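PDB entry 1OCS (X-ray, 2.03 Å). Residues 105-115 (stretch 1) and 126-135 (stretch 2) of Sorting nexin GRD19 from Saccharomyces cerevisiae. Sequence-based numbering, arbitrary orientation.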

ATOM      1  N   MET A 105      -2.528  16.578  -3.420  1.00 31.09           N
ATOM      2  CA  MET A 105      -1.240  16.059  -3.843  1.00 28.45           C
ATOM      3  C   MET A 105      -0.807  14.798  -3.111  1.00 25.61           C
ATOM      4  O   MET A 105      -0.908  14.700  -1.892  1.00 25.56           O
ATOM      5  CB  MET A 105      -0.183  17.148  -3.698  1.00 29.77           C
ATOM      6  CG  MET A 105      -0.487  18.373  -4.547  1.00 33.12           C
ATOM      7  SD  MET A 105       0.982  19.321  -4.903  1.00 41.56           S
ATOM      8  CE  MET A 105       1.176  20.209  -3.357  1.00 39.74           C
ATOM      9  N   VAL A 106      -0.327  13.826  -3.877  1.00 22.51           N
ATOM     10  CA  VAL A 106       0.120  12.564  -3.311  1.00 18.54           C
ATOM     11  C   VAL A 106       1.631  12.583  -3.166  1.00 18.39           C
ATOM     12  O   VAL A 106       2.353  12.848  -4.132  1.00 17.63           O
ATOM     13  CB  VAL A 106      -0.278  11.379  -4.213  1.00 19.76           C
ATOM     14  CG1 VAL A 106       0.206  10.063  -3.594  1.00 15.56           C
ATOM     15  CG2 VAL A 106      -1.782  11.366  -4.412  1.00 16.23           C
ATOM     16  N   PRO A 107       2.131  12.298  -1.957  1.00 17.53           N
ATOM     17  CA  PRO A 107       3.568  12.279  -1.669  1.00 17.90           C
ATOM     18  C   PRO A 107       4.327  11.276  -2.526  1.00 17.75           C
ATOM     19  O   PRO A 107       3.755  10.291  -2.998  1.00 16.23           O
ATOM     20  CB  PRO A 107       3.629  11.879  -0.193  1.00 17.22           C
ATOM     21  CG  PRO A 107       2.325  12.338   0.349  1.00 21.82           C
ATOM     22  CD  PRO A 107       1.353  11.991  -0.746  1.00 19.12           C
ATOM     23  N   HIS A 108       5.619  11.530  -2.712  1.00 17.98           N
ATOM     24  CA  HIS A 108       6.488  10.628  -3.461  1.00 19.22           C
ATOM     25  C   HIS A 108       6.525   9.306  -2.703  1.00 19.86           C
ATOM     26  O   HIS A 108       6.441   9.298  -1.474  1.00 18.37           O
ATOM     27  CB  HIS A 108       7.926  11.165  -3.498  1.00 21.78           C
ATOM     28  CG  HIS A 108       8.144  12.291  -4.460  1.00 23.04           C
ATOM     29  ND1 HIS A 108       9.289  13.059  -4.450  1.00 25.02           N
ATOM     30  CD2 HIS A 108       7.394  12.750  -5.487  1.00 24.39           C
ATOM     31  CE1 HIS A 108       9.234  13.942  -5.430  1.00 24.60           C
ATOM     32  NE2 HIS A 108       8.095  13.776  -6.075  1.00 24.26           N
ATOM     33  N   LEU A 109       6.655   8.195  -3.425  1.00 20.07           N
ATOM     34  CA  LEU A 109       6.766   6.892  -2.779  1.00 21.96           C
ATOM     35  C   LEU A 109       8.205   6.852  -2.286  1.00 23.10           C
ATOM     36  O   LEU A 109       9.118   7.172  -3.036  1.00 22.48           O
ATOM     37  CB  LEU A 109       6.581   5.753  -3.781  1.00 19.32           C
ATOM     38  CG  LEU A 109       5.412   4.773  -3.682  1.00 22.57           C
ATOM     39  CD1 LEU A 109       5.789   3.542  -4.504  1.00 21.17           C
ATOM     40  CD2 LEU A 109       5.119   4.371  -2.240  1.00 15.81           C
ATOM     41  N   PRO A 110       8.429   6.470  -1.023  1.00 26.13           N
ATOM     42  CA  PRO A 110       9.802   6.417  -0.513  1.00 28.52           C
ATOM     43  C   PRO A 110      10.534   5.196  -1.057  1.00 30.38           C
ATOM     44  O   PRO A 110       9.914   4.300  -1.623  1.00 30.84           O
ATOM     45  CB  PRO A 110       9.612   6.322   1.004  1.00 29.11           C
ATOM     46  CG  PRO A 110       8.221   6.873   1.231  1.00 28.88           C
ATOM     47  CD  PRO A 110       7.460   6.307   0.072  1.00 26.58           C
ATOM     48  N   GLY A 111      11.852   5.174  -0.881  1.00 32.87           N
ATOM     49  CA  GLY A 111      12.660   4.047  -1.317  1.00 35.21           C
ATOM     50  C   GLY A 111      12.651   3.662  -2.783  1.00 37.08           C
ATOM     51  O   GLY A 111      12.919   2.508  -3.112  1.00 36.97           O
ATOM     52  N   LYS A 112      12.342   4.606  -3.666  1.00 39.95           N
ATOM     53  CA  LYS A 112      12.328   4.322  -5.098  1.00 43.44           C
ATOM     54  C   LYS A 112      13.755   4.110  -5.583  1.00 44.94           C
ATOM     55  O   LYS A 112      14.085   3.065  -6.148  1.00 45.19           O
ATOM     56  CB  LYS A 112      11.691   5.483  -5.873  1.00 44.80           C
ATOM     57  CG  LYS A 112      10.168   5.518  -5.829  1.00 46.37           C
ATOM     58  CD  LYS A 112       9.606   6.783  -6.477  1.00 46.59           C
ATOM     59  CE  LYS A 112       9.939   8.028  -5.666  1.00 43.45           C
ATOM     60  NZ  LYS A 112       9.479   9.269  -6.337  1.00 45.48           N
ATOM     61  N   ILE A 113      14.595   5.116  -5.356  1.00 47.12           N
ATOM     62  CA  ILE A 113      15.995   5.065  -5.756  1.00 48.54           C
ATOM     63  C   ILE A 113      16.673   3.857  -5.115  1.00 48.48           C
ATOM     64  O   ILE A 113      16.364   3.493  -3.980  1.00 48.40           O
ATOM     65  CB  ILE A 113      16.746   6.347  -5.322  1.00 49.89           C
ATOM     66  CG1 ILE A 113      16.050   7.582  -5.901  1.00 49.90           C
ATOM     67  CG2 ILE A 113      18.203   6.282  -5.775  1.00 50.24           C
ATOM     68  CD1 ILE A 113      15.953   7.588  -7.414  1.00 50.75           C
ATOM     69  N   LEU A 114      17.599   3.246  -5.845  1.00 48.11           N
ATOM     70  CA  LEU A 114      18.310   2.079  -5.346  1.00 47.85           C
ATOM     71  C   LEU A 114      19.797   2.148  -5.681  1.00 47.81           C
ATOM     72  O   LEU A 114      20.177   2.224  -6.849  1.00 48.80           O
ATOM     73  CB  LEU A 114      17.700   0.810  -5.947  1.00 47.57           C
ATOM     74  CG  LEU A 114      17.147  -0.252  -4.989  1.00 48.09           C
ATOM     75  CD1 LEU A 114      16.174   0.375  -4.007  1.00 47.12           C
ATOM     76  CD2 LEU A 114      16.463  -1.344  -5.796  1.00 48.15           C
ATOM     77  N   LEU A 115      20.634   2.136  -4.649  1.00 47.18           N
ATOM     78  CA  LEU A 115      22.080   2.168  -4.838  1.00 45.48           C
ATOM     79  C   LEU A 115      22.672   1.025  -4.027  1.00 43.10           C
ATOM     80  O   LEU A 115      23.886   0.830  -3.986  1.00 44.41           O
ATOM     81  CB  LEU A 115      22.664   3.502  -4.364  1.00 48.38           C
ATOM     82  CG  LEU A 115      24.156   3.699  -4.665  1.00 50.61           C
ATOM     83  CD1 LEU A 115      24.395   3.595  -6.167  1.00 50.75           C
ATOM     84  CD2 LEU A 115      24.617   5.056  -4.146  1.00 52.03           C
TER
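Stretch 2 (126-135) ERRQGLNTWM

How does stretch 2 lie on stretch 1? Residues 126-135 are helical throughout, within a helix that extends beyond both ends of the stretch, whereas residues 105-115 form an irregular, mostly extended segment. The two run in opposite senses: Leu109 CA lies 6.8 Å from Trp134 CA, Pro110 CA lies 5.3 Å from Gly130 CA, and Gly111 CA lies 5.4 Å from Arg127 CA. From Leu109 to Gly111, each step forward along the loop pairs with about one turn backward along the helix.

Which hydrogen bonds join the helix to the loop? Two helix side chains reach backbone carbonyls of the loop. Trp134 NE1 donates to Pro107 O at 3.0 Å, almost perfectly straight, with the acceptor near the plane of the indole. Farther back along the helix, Arg127 grips Gly111 O with two donors, NE and NH2, each 3.0 Å from that oxygen; the carbonyl sits at the edge of the guanidinium, where its N-H groups point.

What packs around the indole of Trp134? Leu109 places CD2 over one face, 3.7 Å from the centroid of the six-membered ring, in a CH-pi contact. Leu109 CD2 also lies 3.7 Å from Leu131 CD2, so one leucine end serves two helix residues about a turn apart. Val106 CG1 approaches Trp134 CZ2 at 3.9 Å, and Pro110 CD lies 3.7 Å from Trp134 CD1.

Why can the backbones come so close in the middle? Gly130 has no side chain, and a CB there would point toward the loop and clash with Pro110 CB. Its absence leaves room for the proline ring: Pro110 CG rests 3.6 Å from Gly130 O. Gly111 faces the helix similarly: a CB would be tight against Arg127 CG, and its positive phi also favours glycine.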

ATOM      1  N   GLU A 126      14.227  -0.193   5.154  1.00 27.96           N
ATOM      2  CA  GLU A 126      14.008   1.206   4.813  1.00 28.02           C
ATOM      3  C   GLU A 126      12.716   1.343   4.019  1.00 25.87           C
ATOM      4  O   GLU A 126      11.967   2.298   4.205  1.00 24.03           O
ATOM      5  CB  GLU A 126      15.193   1.755   4.009  1.00 32.78           C
ATOM      6  CG  GLU A 126      16.483   1.836   4.826  1.00 40.77           C
ATOM      7  CD  GLU A 126      17.633   2.487   4.072  1.00 44.85           C
ATOM      8  OE1 GLU A 126      18.086   1.919   3.052  1.00 46.91           O
ATOM      9  OE2 GLU A 126      18.084   3.572   4.506  1.00 47.71           O
ATOM     10  N   ARG A 127      12.448   0.384   3.138  1.00 22.97           N
ATOM     11  CA  ARG A 127      11.218   0.422   2.361  1.00 23.66           C
ATOM     12  C   ARG A 127      10.020   0.161   3.261  1.00 22.27           C
ATOM     13  O   ARG A 127       8.988   0.815   3.131  1.00 20.61           O
ATOM     14  CB  ARG A 127      11.250  -0.611   1.232  1.00 21.76           C
ATOM     15  CG  ARG A 127      12.049  -0.140   0.039  1.00 24.73           C
ATOM     16  CD  ARG A 127      11.891  -1.035  -1.178  1.00 22.72           C
ATOM     17  NE  ARG A 127      12.324  -0.308  -2.368  1.00 20.63           N
ATOM     18  CZ  ARG A 127      12.384  -0.819  -3.590  1.00 20.08           C
ATOM     19  NH1 ARG A 127      12.042  -2.083  -3.807  1.00 14.89           N
ATOM     20  NH2 ARG A 127      12.781  -0.048  -4.596  1.00 18.04           N
ATOM     21  N   ARG A 128      10.162  -0.794   4.174  1.00 21.91           N
ATOM     22  CA  ARG A 128       9.077  -1.123   5.090  1.00 23.38           C
ATOM     23  C   ARG A 128       8.661   0.132   5.857  1.00 22.53           C
ATOM     24  O   ARG A 128       7.489   0.499   5.870  1.00 21.45           O
ATOM     25  CB  ARG A 128       9.521  -2.197   6.082  1.00 24.43           C
ATOM     26  CG  ARG A 128       8.384  -2.788   6.895  1.00 28.61           C
ATOM     27  CD  ARG A 128       8.813  -3.023   8.327  1.00 33.38           C
ATOM     28  NE  ARG A 128       9.086  -1.756   8.992  1.00 39.19           N
ATOM     29  CZ  ARG A 128       9.554  -1.639  10.229  1.00 42.39           C
ATOM     30  NH1 ARG A 128       9.768  -0.434  10.741  1.00 43.05           N
ATOM     31  NH2 ARG A 128       9.814  -2.723  10.953  1.00 43.82           N
ATOM     32  N   GLN A 129       9.633   0.787   6.493  1.00 22.67           N
ATOM     33  CA  GLN A 129       9.372   2.003   7.262  1.00 22.78           C
ATOM     34  C   GLN A 129       8.788   3.095   6.379  1.00 20.81           C
ATOM     35  O   GLN A 129       7.798   3.727   6.739  1.00 19.92           O
ATOM     36  CB  GLN A 129      10.658   2.524   7.913  1.00 24.24           C
ATOM     37  CG  GLN A 129      11.269   1.575   8.923  1.00 33.51           C
ATOM     38  CD  GLN A 129      12.499   2.150   9.602  1.00 37.57           C
ATOM     39  OE1 GLN A 129      13.208   1.442  10.317  1.00 41.88           O
ATOM     40  NE2 GLN A 129      12.753   3.438   9.387  1.00 40.55           N
ATOM     41  N   GLY A 130       9.412   3.318   5.226  1.00 19.22           N
ATOM     42  CA  GLY A 130       8.925   4.340   4.319  1.00 18.51           C
ATOM     43  C   GLY A 130       7.515   4.055   3.842  1.00 18.51           C
ATOM     44  O   GLY A 130       6.647   4.933   3.866  1.00 18.28           O
ATOM     45  N   LEU A 131       7.277   2.822   3.409  1.00 16.62           N
ATOM     46  CA  LEU A 131       5.953   2.445   2.925  1.00 17.72           C
ATOM     47  C   LEU A 131       4.892   2.562   4.017  1.00 16.50           C
ATOM     48  O   LEU A 131       3.753   2.942   3.741  1.00 17.07           O
ATOM     49  CB  LEU A 131       5.979   1.021   2.369  1.00 15.43           C
ATOM     50  CG  LEU A 131       6.784   0.831   1.075  1.00 16.06           C
ATOM     51  CD1 LEU A 131       6.834  -0.636   0.727  1.00 13.00           C
ATOM     52  CD2 LEU A 131       6.155   1.626  -0.058  1.00 15.15           C
ATOM     53  N   ASN A 132       5.262   2.226   5.251  1.00 16.60           N
ATOM     54  CA  ASN A 132       4.326   2.311   6.368  1.00 17.20           C
ATOM     55  C   ASN A 132       3.885   3.765   6.539  1.00 16.92           C
ATOM     56  O   ASN A 132       2.697   4.064   6.595  1.00 16.96           O
ATOM     57  CB  ASN A 132       4.985   1.812   7.661  1.00 15.66           C
ATOM     58  CG  ASN A 132       4.038   1.854   8.852  1.00 19.09           C
ATOM     59  OD1 ASN A 132       3.043   1.128   8.894  1.00 15.63           O
ATOM     60  ND2 ASN A 132       4.338   2.719   9.822  1.00 16.51           N
ATOM     61  N   THR A 133       4.857   4.668   6.606  1.00 18.93           N
ATOM     62  CA  THR A 133       4.573   6.091   6.762  1.00 18.91           C
ATOM     63  C   THR A 133       3.751   6.625   5.587  1.00 18.26           C
ATOM     64  O   THR A 133       2.786   7.368   5.779  1.00 17.66           O
ATOM     65  CB  THR A 133       5.884   6.901   6.873  1.00 19.80           C
ATOM     66  OG1 THR A 133       6.577   6.512   8.064  1.00 21.41           O
ATOM     67  CG2 THR A 133       5.598   8.395   6.927  1.00 21.29           C
ATOM     68  N   TRP A 134       4.136   6.234   4.375  1.00 17.82           N
ATOM     69  CA  TRP A 134       3.445   6.668   3.164  1.00 16.58           C
ATOM     70  C   TRP A 134       1.985   6.209   3.167  1.00 16.75           C
ATOM     71  O   TRP A 134       1.075   6.992   2.892  1.00 15.41           O
ATOM     72  CB  TRP A 134       4.148   6.091   1.930  1.00 16.32           C
ATOM     73  CG  TRP A 134       3.658   6.648   0.618  1.00 15.14           C
ATOM     74  CD1 TRP A 134       4.035   7.823   0.035  1.00 15.24           C
ATOM     75  CD2 TRP A 134       2.710   6.045  -0.273  1.00 14.33           C
ATOM     76  NE1 TRP A 134       3.386   7.988  -1.164  1.00 13.26           N
ATOM     77  CE2 TRP A 134       2.566   6.912  -1.380  1.00 13.47           C
ATOM     78  CE3 TRP A 134       1.967   4.853  -0.245  1.00 13.05           C
ATOM     79  CZ2 TRP A 134       1.710   6.629  -2.454  1.00 13.33           C
ATOM     80  CZ3 TRP A 134       1.115   4.571  -1.312  1.00 13.98           C
ATOM     81  CH2 TRP A 134       0.996   5.458  -2.404  1.00 12.88           C
ATOM     82  N   MET A 135       1.771   4.936   3.482  1.00 15.90           N
ATOM     83  CA  MET A 135       0.429   4.370   3.495  1.00 17.12           C
ATOM     84  C   MET A 135      -0.481   5.036   4.525  1.00 16.62           C
ATOM     85  O   MET A 135      -1.650   5.291   4.243  1.00 16.05           O
ATOM     86  CB  MET A 135       0.504   2.863   3.755  1.00 18.42           C
ATOM     87  CG  MET A 135      -0.656   2.068   3.190  1.00 20.84           C
ATOM     88  SD  MET A 135      -0.893   2.326   1.407  1.00 22.73           S
ATOM     89  CE  MET A 135      -2.659   2.446   1.345  1.00 20.22           C
TER